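Local coordinates for protein peptidyl tryptophan dihydroxylase (Pseudomonas putida, PDB 7CTQ) that probably uses FAD to dihydroxylate a peptidyl tryptophan during biogenesis of the tryptophylquinone cofactor of quinohemoprotein amine dehydrogenase, at residues V176-R188 against G192-G204. Residues are numbered along the deposited sequence; the frame is centred on the assembly and turned at random.
With FAD (flavin-adenine dinucleotide), chain C.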
ATOM      1  N   VAL A 176       0.476  19.524   8.762  1.00 51.51           N
ATOM      2  CA  VAL A 176       0.841  19.425   7.351  1.00 50.83           C
ATOM      3  C   VAL A 176       0.805  20.829   6.768  1.00 46.85           C
ATOM      4  O   VAL A 176      -0.156  21.570   6.997  1.00 47.92           O
ATOM      5  CB  VAL A 176      -0.113  18.512   6.555  1.00 51.49           C
ATOM      6  CG1 VAL A 176       0.557  18.028   5.256  1.00 43.93           C
ATOM      7  CG2 VAL A 176      -0.580  17.348   7.397  1.00 55.70           C
ATOM      8  N   GLU A 177       1.849  21.201   6.025  1.00 43.18           N
ATOM      9  CA  GLU A 177       1.831  22.476   5.321  1.00 42.28           C
ATOM     10  C   GLU A 177       2.401  22.297   3.922  1.00 49.85           C
ATOM     11  O   GLU A 177       3.409  21.607   3.721  1.00 41.24           O
ATOM     12  CB  GLU A 177       2.596  23.589   6.067  1.00 50.49           C
ATOM     13  CG  GLU A 177       4.083  23.351   6.251  1.00 49.17           C
ATOM     14  CD  GLU A 177       4.824  24.553   6.860  1.00 57.28           C
ATOM     15  OE1 GLU A 177       4.405  25.718   6.669  1.00 53.19           O
ATOM     16  OE2 GLU A 177       5.846  24.318   7.534  1.00 49.39           O
ATOM     17  N   SER A 178       1.717  22.908   2.963  1.00 41.70           N
ATOM     18  CA  SER A 178       2.203  23.019   1.601  1.00 41.27           C
ATOM     19  C   SER A 178       3.302  24.076   1.537  1.00 45.36           C
ATOM     20  O   SER A 178       3.125  25.206   2.009  1.00 44.36           O
ATOM     21  CB  SER A 178       1.037  23.375   0.675  1.00 36.97           C
ATOM     22  OG  SER A 178       1.442  24.180  -0.415  1.00 48.98           O
ATOM     23  N   LEU A 179       4.439  23.703   0.971  1.00 34.99           N
ATOM     24  CA  LEU A 179       5.527  24.624   0.688  1.00 40.27           C
ATOM     25  C   LEU A 179       5.575  24.927  -0.808  1.00 46.65           C
ATOM     26  O   LEU A 179       4.845  24.344  -1.617  1.00 39.98           O
ATOM     27  CB  LEU A 179       6.853  24.050   1.181  1.00 42.31           C
ATOM     28  CG  LEU A 179       6.773  23.355   2.539  1.00 47.78           C
ATOM     29  CD1 LEU A 179       7.989  22.485   2.740  1.00 51.74           C
ATOM     30  CD2 LEU A 179       6.651  24.386   3.676  1.00 53.98           C
ATOM     31  N   ALA A 180       6.465  25.853  -1.175  1.00 44.68           N
ATOM     32  CA  ALA A 180       6.555  26.283  -2.566  1.00 55.23           C
ATOM     33  C   ALA A 180       7.040  25.162  -3.481  1.00 44.79           C
ATOM     34  O   ALA A 180       6.611  25.086  -4.636  1.00 44.00           O
ATOM     35  CB  ALA A 180       7.480  27.499  -2.675  1.00 52.82           C
ATOM     36  N   ASP A 181       7.923  24.294  -2.988  1.00 36.93           N
ATOM     37  CA  ASP A 181       8.579  23.263  -3.789  1.00 33.10           C
ATOM     38  C   ASP A 181       8.493  21.905  -3.098  1.00 37.24           C
ATOM     39  O   ASP A 181       9.352  21.037  -3.287  1.00 37.10           O
ATOM     40  CB  ASP A 181      10.035  23.641  -4.077  1.00 34.38           C
ATOM     41  CG  ASP A 181      10.879  23.768  -2.798  1.00 47.72           C
ATOM     42  OD1 ASP A 181      10.294  24.008  -1.720  1.00 42.99           O
ATOM     43  OD2 ASP A 181      12.117  23.630  -2.867  1.00 43.75           O
ATOM     44  N   GLY A 182       7.468  21.717  -2.276  1.00 35.85           N
ATOM     45  CA  GLY A 182       7.321  20.477  -1.550  1.00 36.57           C
ATOM     46  C   GLY A 182       6.211  20.611  -0.533  1.00 34.58           C
ATOM     47  O   GLY A 182       5.446  21.576  -0.544  1.00 37.88           O
ATOM     48  N   TRP A 183       6.134  19.620   0.345  1.00 38.27           N
ATOM     49  CA  TRP A 183       5.218  19.695   1.467  1.00 45.70           C
ATOM     50  C   TRP A 183       5.888  19.026   2.656  1.00 31.43           C
ATOM     51  O   TRP A 183       6.779  18.184   2.505  1.00 36.19           O
ATOM     52  CB  TRP A 183       3.839  19.062   1.148  1.00 34.74           C
ATOM     53  CG  TRP A 183       3.906  17.623   0.755  1.00 41.09           C
ATOM     54  CD1 TRP A 183       4.122  17.115  -0.505  1.00 38.61           C
ATOM     55  CD2 TRP A 183       3.752  16.496   1.620  1.00 42.12           C
ATOM     56  NE1 TRP A 183       4.112  15.738  -0.465  1.00 35.54           N
ATOM     57  CE2 TRP A 183       3.880  15.333   0.823  1.00 36.47           C
ATOM     58  CE3 TRP A 183       3.502  16.351   2.990  1.00 39.97           C
ATOM     59  CZ2 TRP A 183       3.794  14.044   1.360  1.00 39.62           C
ATOM     60  CZ3 TRP A 183       3.400  15.072   3.515  1.00 38.04           C
ATOM     61  CH2 TRP A 183       3.551  13.934   2.704  1.00 43.59           C
ATOM     62  N   ALA A 184       5.453  19.413   3.848  1.00 36.44           N
ATOM     63  CA  ALA A 184       6.050  18.893   5.068  1.00 43.52           C
ATOM     64  C   ALA A 184       4.980  18.292   5.969  1.00 38.48           C
ATOM     65  O   ALA A 184       3.849  18.782   6.031  1.00 42.24           O
ATOM     66  CB  ALA A 184       6.827  19.994   5.825  1.00 39.70           C
ATOM     67  N   TRP A 185       5.354  17.220   6.655  1.00 36.84           N
ATOM     68  CA  TRP A 185       4.556  16.611   7.704  1.00 39.82           C
ATOM     69  C   TRP A 185       5.366  16.639   8.992  1.00 45.30           C
ATOM     70  O   TRP A 185       6.563  16.330   8.981  1.00 41.43           O
ATOM     71  CB  TRP A 185       4.197  15.174   7.343  1.00 40.33           C
ATOM     72  CG  TRP A 185       3.873  14.295   8.502  1.00 45.73           C
ATOM     73  CD1 TRP A 185       4.662  13.317   9.040  1.00 49.44           C
ATOM     74  CD2 TRP A 185       2.657  14.291   9.255  1.00 41.76           C
ATOM     75  NE1 TRP A 185       4.012  12.709  10.086  1.00 49.39           N
ATOM     76  CE2 TRP A 185       2.779  13.285  10.236  1.00 43.74           C
ATOM     77  CE3 TRP A 185       1.475  15.041   9.193  1.00 48.49           C
ATOM     78  CZ2 TRP A 185       1.764  13.009  11.152  1.00 55.90           C
ATOM     79  CZ3 TRP A 185       0.470  14.770  10.104  1.00 60.14           C
ATOM     80  CH2 TRP A 185       0.618  13.757  11.067  1.00 59.24           C
ATOM     81  N   MET A 186       4.720  16.993  10.103  1.00 42.56           N
ATOM     82  CA  MET A 186       5.422  17.066  11.380  1.00 50.43           C
ATOM     83  C   MET A 186       4.530  16.580  12.516  1.00 47.96           C
ATOM     84  O   MET A 186       3.304  16.723  12.473  1.00 47.40           O
ATOM     85  CB  MET A 186       5.908  18.495  11.676  1.00 38.15           C
ATOM     86  CG  MET A 186       4.784  19.500  11.764  1.00 46.13           C
ATOM     87  SD  MET A 186       5.381  21.189  11.680  1.00 47.88           S
ATOM     88  CE  MET A 186       5.294  21.522   9.917  1.00 45.95           C
ATOM     89  N   ALA A 187       5.167  16.019  13.546  1.00 43.90           N
ATOM     90  CA  ALA A 187       4.434  15.464  14.673  1.00 48.09           C
ATOM     91  C   ALA A 187       5.247  15.597  15.955  1.00 45.52           C
ATOM     92  O   ALA A 187       6.481  15.568  15.942  1.00 44.83           O
ATOM     93  CB  ALA A 187       4.079  13.995  14.441  1.00 50.01           C
ATOM     94  N   ARG A 188       4.531  15.713  17.068  1.00 51.64           N
ATOM     95  CA  ARG A 188       5.137  15.763  18.391  1.00 51.88           C
ATOM     96  C   ARG A 188       4.362  14.814  19.291  1.00 50.13           C
ATOM     97  O   ARG A 188       3.170  15.024  19.532  1.00 52.23           O
ATOM     98  CB  ARG A 188       5.116  17.189  18.943  1.00 51.43           C
ATOM     99  CG  ARG A 188       5.794  17.361  20.275  1.00 55.67           C
ATOM    100  CD  ARG A 188       5.396  18.683  20.878  1.00 60.41           C
ATOM    101  NE  ARG A 188       6.169  18.969  22.079  1.00 72.28           N
ATOM    102  CZ  ARG A 188       6.008  20.057  22.821  1.00 74.78           C
ATOM    103  NH1 ARG A 188       5.095  20.959  22.474  1.00 74.52           N
ATOM    104  NH2 ARG A 188       6.757  20.244  23.904  1.00 71.89           N
ATOM    105  N   GLY A 192       7.186  13.602  24.079  1.00 55.11           N
ATOM    106  CA  GLY A 192       8.104  14.627  23.636  1.00 59.07           C
ATOM    107  C   GLY A 192       8.921  14.303  22.402  1.00 55.13           C
ATOM    108  O   GLY A 192       9.658  15.178  21.928  1.00 54.60           O
ATOM    109  N   ARG A 193       8.836  13.083  21.874  1.00 50.69           N
ATOM    110  CA  ARG A 193       9.525  12.765  20.627  1.00 54.09           C
ATOM    111  C   ARG A 193       8.957  13.597  19.485  1.00 45.90           C
ATOM    112  O   ARG A 193       7.743  13.781  19.374  1.00 48.65           O
ATOM    113  CB  ARG A 193       9.409  11.273  20.308  1.00 51.91           C
ATOM    114  CG  ARG A 193      10.390  10.401  21.091  1.00 65.15           C
ATOM    115  CD  ARG A 193      10.318   8.937  20.669  1.00 70.00           C
ATOM    116  NE  ARG A 193       8.996   8.362  20.893  1.00 67.94           N
ATOM    117  CZ  ARG A 193       8.737   7.058  20.865  1.00 76.31           C
ATOM    118  NH1 ARG A 193       9.713   6.191  20.626  1.00 76.69           N
ATOM    119  NH2 ARG A 193       7.504   6.620  21.078  1.00 74.50           N
ATOM    120  N   CYS A 194       9.844  14.126  18.649  1.00 46.98           N
ATOM    121  CA  CYS A 194       9.459  15.046  17.591  1.00 41.77           C
ATOM    122  C   CYS A 194       9.921  14.518  16.242  1.00 43.96           C
ATOM    123  O   CYS A 194      10.948  13.836  16.131  1.00 42.28           O
ATOM    124  CB  CYS A 194      10.035  16.435  17.822  1.00 42.95           C
ATOM    125  SG  CYS A 194       9.397  17.215  19.299  1.00 47.58           S
ATOM    126  N   TYR A 195       9.152  14.882  15.216  0.52 42.91           N
ATOM    127  CA  TYR A 195       9.250  14.331  13.872  0.52 40.54           C
ATOM    128  C   TYR A 195       8.978  15.451  12.878  0.52 36.13           C
ATOM    129  O   TYR A 195       8.018  16.208  13.045  0.52 39.46           O
ATOM    130  CB  TYR A 195       8.237  13.186  13.698  0.52 44.57           C
ATOM    131  CG  TYR A 195       8.271  12.448  12.372  0.52 48.21           C
ATOM    132  CD1 TYR A 195       8.817  11.171  12.281  0.52 56.45           C
ATOM    133  CD2 TYR A 195       7.723  13.006  11.225  0.52 45.66           C
ATOM    134  CE1 TYR A 195       8.832  10.478  11.075  0.52 59.86           C
ATOM    135  CE2 TYR A 195       7.741  12.324  10.017  0.52 52.12           C
ATOM    136  CZ  TYR A 195       8.302  11.066   9.947  0.52 52.53           C
ATOM    137  OH  TYR A 195       8.321  10.393   8.749  0.52 63.75           O
ATOM    138  N   TRP A 196       9.826  15.573  11.862  1.00 34.73           N
ATOM    139  CA  TRP A 196       9.551  16.505  10.773  1.00 41.28           C
ATOM    140  C   TRP A 196      10.097  15.902   9.491  1.00 38.96           C
ATOM    141  O   TRP A 196      11.250  15.455   9.446  1.00 39.16           O
ATOM    142  CB  TRP A 196      10.174  17.878  11.035  1.00 40.09           C
ATOM    143  CG  TRP A 196      10.022  18.908   9.936  1.00 33.88           C
ATOM    144  CD1 TRP A 196       9.028  19.835   9.810  1.00 35.03           C
ATOM    145  CD2 TRP A 196      10.927  19.141   8.849  1.00 32.35           C
ATOM    146  NE1 TRP A 196       9.252  20.628   8.703  1.00 32.82           N
ATOM    147  CE2 TRP A 196      10.418  20.221   8.102  1.00 27.71           C
ATOM    148  CE3 TRP A 196      12.122  18.539   8.437  1.00 33.39           C
ATOM    149  CZ2 TRP A 196      11.057  20.708   6.966  1.00 30.01           C
ATOM    150  CZ3 TRP A 196      12.752  19.024   7.305  1.00 32.79           C
ATOM    151  CH2 TRP A 196      12.223  20.093   6.589  1.00 27.57           C
ATOM    152  N   GLN A 197       9.264  15.889   8.457  1.00 40.10           N
ATOM    153  CA  GLN A 197       9.582  15.181   7.224  1.00 40.87           C
ATOM    154  C   GLN A 197       9.085  16.011   6.057  1.00 35.33           C
ATOM    155  O   GLN A 197       7.895  16.331   5.973  1.00 37.50           O
ATOM    156  CB  GLN A 197       8.960  13.784   7.230  1.00 45.96           C
ATOM    157  CG  GLN A 197       8.496  13.262   5.891  1.00 51.38           C
ATOM    158  CD  GLN A 197       7.399  12.235   6.052  1.00 55.51           C
ATOM    159  OE1 GLN A 197       7.597  11.188   6.687  1.00 50.12           O
ATOM    160  NE2 GLN A 197       6.220  12.538   5.506  1.00 45.71           N
ATOM    161  N   VAL A 198      10.001  16.397   5.183  1.00 36.98           N
ATOM    162  CA  VAL A 198       9.666  17.242   4.052  1.00 33.55           C
ATOM    163  C   VAL A 198       9.860  16.404   2.804  1.00 36.77           C
ATOM    164  O   VAL A 198      10.810  15.616   2.707  1.00 35.64           O
ATOM    165  CB  VAL A 198      10.494  18.540   4.008  1.00 34.33           C
ATOM    166  CG1 VAL A 198      11.972  18.253   3.704  1.00 36.69           C
ATOM    167  CG2 VAL A 198       9.893  19.504   3.002  1.00 36.92           C
ATOM    168  N   THR A 199       8.922  16.534   1.880  1.00 43.21           N
ATOM    169  CA  THR A 199       8.894  15.735   0.665  1.00 36.73           C
ATOM    170  C   THR A 199       9.170  16.661  -0.507  1.00 29.00           C
ATOM    171  O   THR A 199       8.523  17.705  -0.647  1.00 32.99           O
ATOM    172  CB  THR A 199       7.544  15.028   0.528  1.00 36.62           C
ATOM    173  OG1 THR A 199       7.419  14.084   1.599  1.00 34.83           O
ATOM    174  CG2 THR A 199       7.440  14.293  -0.821  1.00 35.75           C
ATOM    175  N   LEU A 200      10.164  16.299  -1.307  1.00 31.84           N
ATOM    176  CA  LEU A 200      10.678  17.174  -2.345  1.00 36.28           C
ATOM    177  C   LEU A 200      11.078  16.330  -3.539  1.00 29.56           C
ATOM    178  O   LEU A 200      11.240  15.110  -3.435  1.00 39.04           O
ATOM    179  CB  LEU A 200      11.907  17.965  -1.869  1.00 38.31           C
ATOM    180  CG  LEU A 200      11.830  18.743  -0.559  1.00 41.09           C
ATOM    181  CD1 LEU A 200      13.219  18.864   0.046  1.00 44.95           C
ATOM    182  CD2 LEU A 200      11.221  20.108  -0.824  1.00 36.99           C
ATOM    183  N   ASP A 201      11.269  17.001  -4.666  1.00 36.57           N
ATOM    184  CA  ASP A 201      11.911  16.366  -5.808  1.00 42.30           C
ATOM    185  C   ASP A 201      13.346  15.996  -5.454  1.00 45.48           C
ATOM    186  O   ASP A 201      14.044  16.740  -4.758  1.00 42.49           O
ATOM    187  CB  ASP A 201      11.881  17.304  -7.010  1.00 39.34           C
ATOM    188  CG  ASP A 201      11.647  16.569  -8.311  1.00 56.66           C
ATOM    189  OD1 ASP A 201      12.595  15.911  -8.803  1.00 60.25           O
ATOM    190  OD2 ASP A 201      10.511  16.635  -8.823  1.00 50.74           O
ATOM    191  N   ALA A 202      13.785  14.818  -5.911  1.00 38.30           N
ATOM    192  CA  ALA A 202      15.143  14.379  -5.598  1.00 40.30           C
ATOM    193  C   ALA A 202      16.213  15.261  -6.230  1.00 43.51           C
ATOM    194  O   ALA A 202      17.331  15.321  -5.708  1.00 46.81           O
ATOM    195  CB  ALA A 202      15.348  12.928  -6.034  1.00 44.58           C
ATOM    196  N   ALA A 203      15.890  15.970  -7.311  1.00 43.67           N
ATOM    197  CA  ALA A 203      16.906  16.637  -8.123  1.00 58.18           C
ATOM    198  C   ALA A 203      17.418  17.914  -7.464  1.00 50.82           C
ATOM    199  O   ALA A 203      16.640  18.733  -6.966  1.00 49.07           O
ATOM    200  CB  ALA A 203      16.341  16.970  -9.505  1.00 46.71           C
ATOM    201  N   GLY A 204      18.737  18.095  -7.484  1.00 57.66           N
ATOM    202  CA  GLY A 204      19.329  19.316  -6.973  1.00 50.39           C
ATOM    203  C   GLY A 204      19.453  19.413  -5.465  1.00 63.05           C
ATOM    204  O   GLY A 204      19.924  20.444  -4.967  1.00 58.52           O
TER
HETATM  205  PA  FAD C 501       7.502  -2.193   6.065  1.00 44.94           P
HETATM  206  O1A FAD C 501       6.473  -1.621   6.961  1.00 40.84           O
HETATM  207  O2A FAD C 501       8.607  -1.209   5.711  1.00 47.92           O
HETATM  208  O5B FAD C 501       8.011  -3.537   6.676  1.00 46.60           O
HETATM  209  C5B FAD C 501       9.263  -4.122   6.270  1.00 44.08           C
HETATM  210  C4B FAD C 501       9.800  -4.862   7.466  1.00 59.27           C
HETATM  211  O4B FAD C 501      10.934  -5.662   7.059  1.00 61.30           O
HETATM  212  C3B FAD C 501      10.280  -3.988   8.630  1.00 65.72           C
HETATM  213  O3B FAD C 501       9.928  -4.589   9.874  1.00 68.73           O
HETATM  214  C2B FAD C 501      11.796  -3.922   8.408  1.00 66.47           C
HETATM  215  O2B FAD C 501      12.538  -3.760   9.616  1.00 74.80           O
HETATM  216  C1B FAD C 501      12.060  -5.316   7.837  1.00 69.39           C
HETATM  217  N9A FAD C 501      13.261  -5.481   7.030  1.00 64.79           N
HETATM  218  C8A FAD C 501      13.820  -4.620   6.129  1.00 68.96           C
HETATM  219  N7A FAD C 501      14.906  -5.066   5.547  1.00 69.28           N
HETATM  220  C5A FAD C 501      15.092  -6.303   6.137  1.00 65.78           C
HETATM  221  C6A FAD C 501      16.083  -7.293   5.982  1.00 62.70           C
HETATM  222  N6A FAD C 501      17.117  -7.186   5.148  1.00 66.60           N
HETATM  223  N1A FAD C 501      15.974  -8.428   6.722  1.00 58.01           N
HETATM  224  C2A FAD C 501      14.942  -8.546   7.561  1.00 60.19           C
HETATM  225  N3A FAD C 501      13.953  -7.674   7.788  1.00 64.30           N
HETATM  226  C4A FAD C 501      14.082  -6.572   7.043  1.00 69.36           C
HETATM  227  N1  FAD C 501       1.924   5.156   5.692  1.00 49.19           N
HETATM  228  C2  FAD C 501       0.882   5.597   6.458  1.00 44.70           C
HETATM  229  O2  FAD C 501      -0.110   4.897   6.669  1.00 45.91           O
HETATM  230  N3  FAD C 501       0.932   6.853   7.027  1.00 48.47           N
HETATM  231  C4  FAD C 501       1.967   7.757   6.906  1.00 55.73           C
HETATM  232  O4  FAD C 501       1.905   8.847   7.472  1.00 52.80           O
HETATM  233  C4X FAD C 501       3.069   7.285   6.090  1.00 49.98           C
HETATM  234  N5  FAD C 501       4.090   8.083   5.917  1.00 50.47           N
HETATM  235  C5X FAD C 501       5.143   7.634   5.137  1.00 49.53           C
HETATM  236  C6  FAD C 501       6.237   8.475   4.934  1.00 48.79           C
HETATM  237  C7  FAD C 501       7.312   8.077   4.146  1.00 52.47           C
HETATM  238  C7M FAD C 501       8.478   9.010   3.952  1.00 43.83           C
HETATM  239  C8  FAD C 501       7.294   6.810   3.540  1.00 50.23           C
HETATM  240  C8M FAD C 501       8.445   6.344   2.689  1.00 44.60           C
HETATM  241  C9  FAD C 501       6.207   5.967   3.743  1.00 46.80           C
HETATM  242  C9A FAD C 501       5.133   6.370   4.528  1.00 51.06           C
HETATM  243  N10 FAD C 501       4.021   5.533   4.756  1.00 48.02           N
HETATM  244  C10 FAD C 501       2.958   5.968   5.522  1.00 47.96           C
HETATM  245  C1' FAD C 501       3.938   4.223   4.108  1.00 42.11           C
HETATM  246  C2' FAD C 501       4.191   3.047   5.038  1.00 47.80           C
HETATM  247  O2' FAD C 501       5.398   3.220   5.781  1.00 44.68           O
HETATM  248  C3' FAD C 501       4.285   1.782   4.188  1.00 44.22           C
HETATM  249  O3' FAD C 501       3.188   1.790   3.281  1.00 43.02           O
HETATM  250  C4' FAD C 501       4.258   0.463   4.953  1.00 47.88           C
HETATM  251  O4' FAD C 501       5.064   0.530   6.134  1.00 50.93           O
HETATM  252  C5' FAD C 501       4.712  -0.677   4.073  1.00 38.49           C
HETATM  253  O5' FAD C 501       4.481  -1.911   4.769  1.00 36.90           O
HETATM  254  P   FAD C 501       5.359  -3.167   4.487  1.00 41.06           P
HETATM  255  O1P FAD C 501       5.189  -3.506   2.998  1.00 39.11           O
HETATM  256  O2P FAD C 501       5.055  -4.252   5.460  1.00 41.78           O
HETATM  257  O3P FAD C 501       6.839  -2.630   4.691  1.00 42.53           O
HETATM  258  O   HOH W   1       8.131  22.922   7.273  1.00 42.27           O
HETATM  259  O   HOH W   2      11.202  19.898  -4.676  1.00 40.58           O
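An antiparallel beta hairpin, strands 182-188 and 193-201, turns one face toward the flavin, which it meets through Gln-197, and carries helices on the other. Trp-183, Trp-185 and Ala-187 form hydrogen-bonded pairs with Thr-199, Gln-197 and Tyr-195; Trp-185 N to Gln-197 O is short (2.8 Å) and nearly straight (171°). On the flavin face, Thr-199 CB lies over the five-membered ring of Trp-183 in a CH-pi contact, 3.9 Å from the centroid. The Trp-183 side chain is put there by setting CG between its backbone N and carbonyl carbon (chi1 59°). In the Tyr-195 conformer described, one of two, CE2 comes to 3.4 Å from Trp-185 CD1, near the indole plane, and the rings meet obliquely, planes 61° apart. Gln-197 NE2 lies 3.8 Å from Trp-185 CB and is hydrogen-bonded to a hexane-1,6-diol, probably from the crystallisation liquor, while OE1 lies 3.5 Å from FAD C6. On the reverse face, Met-186 SD sits at the edge of the Trp-196 indole, a Met-aromatic contact, and Ala-184 CB is 3.8 Å from Trp-196 NE1. A water joins that NE1 to Glu-177 OE2, and helices 208-220 and 223-228 pack on this face. A hairpin of this kind, within a mixed sheet beside the isoalloxazine, is consistent with the substrate-domain sheet of FAD-dependent monooxygenases and tryptophan halogenases.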